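Local coordinates for protein 2-dehydropantoate 2-reductase (Enterococcus faecium DO, PDB 5X20) that probably catalyses the NADPH-dependent reduction of 2-dehydropantoate (ketopantoate) to (R)-pantoate, the second step of pantoate synthesis on the way to pantothenate, at residues K2-G7 against D72-F77. Residues are numbered along the deposited sequence; the frame is centred on the assembly and turned at random.
Sequences KIAIAG and DLIILF. With NAD (nicotinamide-adenine-dinucleotide), chain G.
D72 bonds K2 through both backbone and side chain at the start of this parallel strand pair: D72 N, joined by L73 N, donates to K2 O, while D72 OD2 accepts from K2 N at 2.9 Å. With CG turned beside its own backbone N (chi1 -55°), D72 swings the carboxylate back to K2, which meets OD2 on the anti side, 29° out of the carboxylate plane. Beyond this clamp the parallel ladder runs from A4 N to L73 O, I75 N to A4 O, A6 N to I75 O and F77 N to A6 O (2.7 Å). On one face, I3 CG2 touches both L73 CD2 (4.0 Å) and I75 CD1 (4.1 Å), and I5 CD1 meets the same I75 methyl. On the other, A6 CB touches I74 CG2 at 3.8 Å and L76 CD2 at 4.0 Å. Both strands run toward the NAD: G7 opens what fits a Rossmann-type GxGxxG turn, whose A10 and M11 bind NAD through their backbone N, and F77 brings its ring edge to the ribose O4D, with CD1 3.7 Å away. In the Rossmann sheet, strand 25-30 flanks 2-6 and strand 99-102 flanks 73-76; helix 10-21 packs on I3 and I75, helix 83-90 on A6 and L76.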
# COMPACT_ATOMS: atom_id res chain seq x y z
N LYS A 2 23.50 -17.08 -34.56
CA LYS A 2 23.73 -15.72 -34.08
C LYS A 2 22.48 -15.31 -33.26
O LYS A 2 21.36 -15.32 -33.77
CB LYS A 2 23.99 -14.71 -35.20
CG LYS A 2 25.43 -14.18 -35.24
CD LYS A 2 25.57 -12.71 -34.85
CE LYS A 2 25.83 -12.54 -33.35
NZ LYS A 2 27.08 -11.82 -32.98
N ILE A 3 22.67 -14.96 -31.99
CA ILE A 3 21.60 -14.58 -31.09
C ILE A 3 21.84 -13.18 -30.61
O ILE A 3 22.92 -12.84 -30.13
CB ILE A 3 21.52 -15.51 -29.87
CG1 ILE A 3 21.34 -16.96 -30.32
CG2 ILE A 3 20.33 -15.13 -29.02
CD1 ILE A 3 21.61 -18.01 -29.27
N ALA A 4 20.80 -12.35 -30.76
CA ALA A 4 20.82 -11.02 -30.20
C ALA A 4 19.96 -11.04 -28.94
O ALA A 4 18.84 -11.60 -28.93
CB ALA A 4 20.29 -10.03 -31.19
N ILE A 5 20.49 -10.45 -27.88
CA ILE A 5 19.76 -10.26 -26.64
C ILE A 5 19.35 -8.79 -26.63
O ILE A 5 20.20 -7.88 -26.48
CB ILE A 5 20.64 -10.48 -25.41
CG1 ILE A 5 21.25 -11.89 -25.41
CG2 ILE A 5 19.84 -10.21 -24.15
CD1 ILE A 5 20.29 -13.05 -25.31
N ALA A 6 18.07 -8.54 -26.83
CA ALA A 6 17.59 -7.18 -26.92
C ALA A 6 17.15 -6.94 -25.49
O ALA A 6 16.13 -7.44 -25.06
CB ALA A 6 16.48 -7.07 -27.96
N GLY A 7 17.94 -6.13 -24.78
CA GLY A 7 17.63 -5.73 -23.42
C GLY A 7 18.54 -6.51 -22.50
O GLY A 7 18.14 -7.52 -21.92
N ASP A 72 19.87 -14.67 -36.21
CA ASP A 72 18.81 -15.67 -36.38
C ASP A 72 17.72 -15.62 -35.29
O ASP A 72 16.61 -16.13 -35.52
CB ASP A 72 19.44 -17.07 -36.29
CG ASP A 72 20.59 -17.24 -37.28
OD1 ASP A 72 20.33 -16.93 -38.49
OD2 ASP A 72 21.71 -17.63 -36.83
N LEU A 73 18.08 -15.14 -34.09
CA LEU A 73 17.21 -15.22 -32.93
C LEU A 73 17.41 -13.96 -32.12
O LEU A 73 18.54 -13.63 -31.79
CB LEU A 73 17.50 -16.46 -32.04
CG LEU A 73 16.77 -16.47 -30.68
CD1 LEU A 73 15.25 -16.53 -30.86
CD2 LEU A 73 17.25 -17.61 -29.79
N ILE A 74 16.31 -13.26 -31.86
CA ILE A 74 16.27 -12.11 -30.95
C ILE A 74 15.49 -12.49 -29.71
O ILE A 74 14.36 -12.97 -29.81
CB ILE A 74 15.60 -10.91 -31.57
CG1 ILE A 74 16.31 -10.52 -32.85
CG2 ILE A 74 15.60 -9.75 -30.58
CD1 ILE A 74 15.62 -9.40 -33.66
N ILE A 75 16.12 -12.35 -28.55
CA ILE A 75 15.47 -12.62 -27.26
C ILE A 75 15.23 -11.31 -26.57
O ILE A 75 16.16 -10.58 -26.26
CB ILE A 75 16.30 -13.50 -26.36
CG1 ILE A 75 16.58 -14.82 -27.07
CG2 ILE A 75 15.55 -13.74 -25.06
CD1 ILE A 75 17.40 -15.82 -26.25
N LEU A 76 13.96 -10.98 -26.36
CA LEU A 76 13.63 -9.70 -25.75
C LEU A 76 13.68 -9.86 -24.28
O LEU A 76 13.08 -10.80 -23.76
CB LEU A 76 12.24 -9.24 -26.19
CG LEU A 76 12.01 -9.07 -27.68
CD1 LEU A 76 10.53 -9.18 -28.01
CD2 LEU A 76 12.56 -7.74 -28.22
N PHE A 77 14.38 -8.94 -23.63
CA PHE A 77 14.52 -8.93 -22.18
C PHE A 77 14.62 -7.52 -21.59
O PHE A 77 15.20 -7.34 -20.52
CB PHE A 77 15.69 -9.80 -21.73
CG PHE A 77 15.28 -11.13 -21.17
CD1 PHE A 77 14.27 -11.20 -20.22
CD2 PHE A 77 15.89 -12.29 -21.59
CE1 PHE A 77 13.88 -12.42 -19.70
CE2 PHE A 77 15.50 -13.52 -21.07
CZ PHE A 77 14.50 -13.58 -20.13
PA NAD G . 16.65 -4.82 -15.81
O1A NAD G . 15.97 -3.61 -15.25
O2A NAD G . 17.90 -5.40 -15.15
O5B NAD G . 17.08 -4.48 -17.31
C5B NAD G . 16.15 -3.95 -18.23
C4B NAD G . 16.80 -2.89 -19.11
O4B NAD G . 16.90 -1.73 -18.31
C3B NAD G . 18.22 -3.21 -19.58
O3B NAD G . 18.39 -2.67 -20.85
C2B NAD G . 19.07 -2.48 -18.60
O2B NAD G . 20.39 -2.16 -19.02
C1B NAD G . 18.21 -1.26 -18.41
N9A NAD G . 18.57 -0.63 -17.15
C8A NAD G . 18.71 -1.23 -15.97
N7A NAD G . 19.09 -0.35 -15.05
C5A NAD G . 19.22 0.83 -15.65
C6A NAD G . 19.61 2.18 -15.23
N6A NAD G . 19.93 2.46 -13.95
N1A NAD G . 19.63 3.10 -16.20
C2A NAD G . 19.29 2.85 -17.47
N3A NAD G . 18.95 1.65 -17.95
C4A NAD G . 18.89 0.63 -17.06
O3 NAD G . 15.45 -5.86 -15.91
PN NAD G . 15.50 -7.46 -15.78
O1N NAD G . 15.51 -7.73 -14.27
O2N NAD G . 16.51 -8.14 -16.66
O5D NAD G . 14.00 -7.80 -16.23
C5D NAD G . 13.71 -8.02 -17.60
C4D NAD G . 12.39 -8.78 -17.78
O4D NAD G . 12.52 -10.08 -17.16
C3D NAD G . 11.32 -8.03 -17.01
O3D NAD G . 10.07 -8.06 -17.68
C2D NAD G . 11.25 -8.76 -15.67
O2D NAD G . 9.99 -8.63 -15.00
C1D NAD G . 11.55 -10.18 -16.12
N1N NAD G . 12.03 -11.09 -15.09
C2N NAD G . 13.04 -10.68 -14.28
C3N NAD G . 13.49 -11.54 -13.27
C7N NAD G . 14.65 -11.20 -12.36
O7N NAD G . 14.99 -12.01 -11.51
N7N NAD G . 15.41 -10.12 -12.56
C4N NAD G . 12.92 -12.83 -13.19
C5N NAD G . 11.91 -13.23 -14.11
C6N NAD G . 11.49 -12.37 -15.07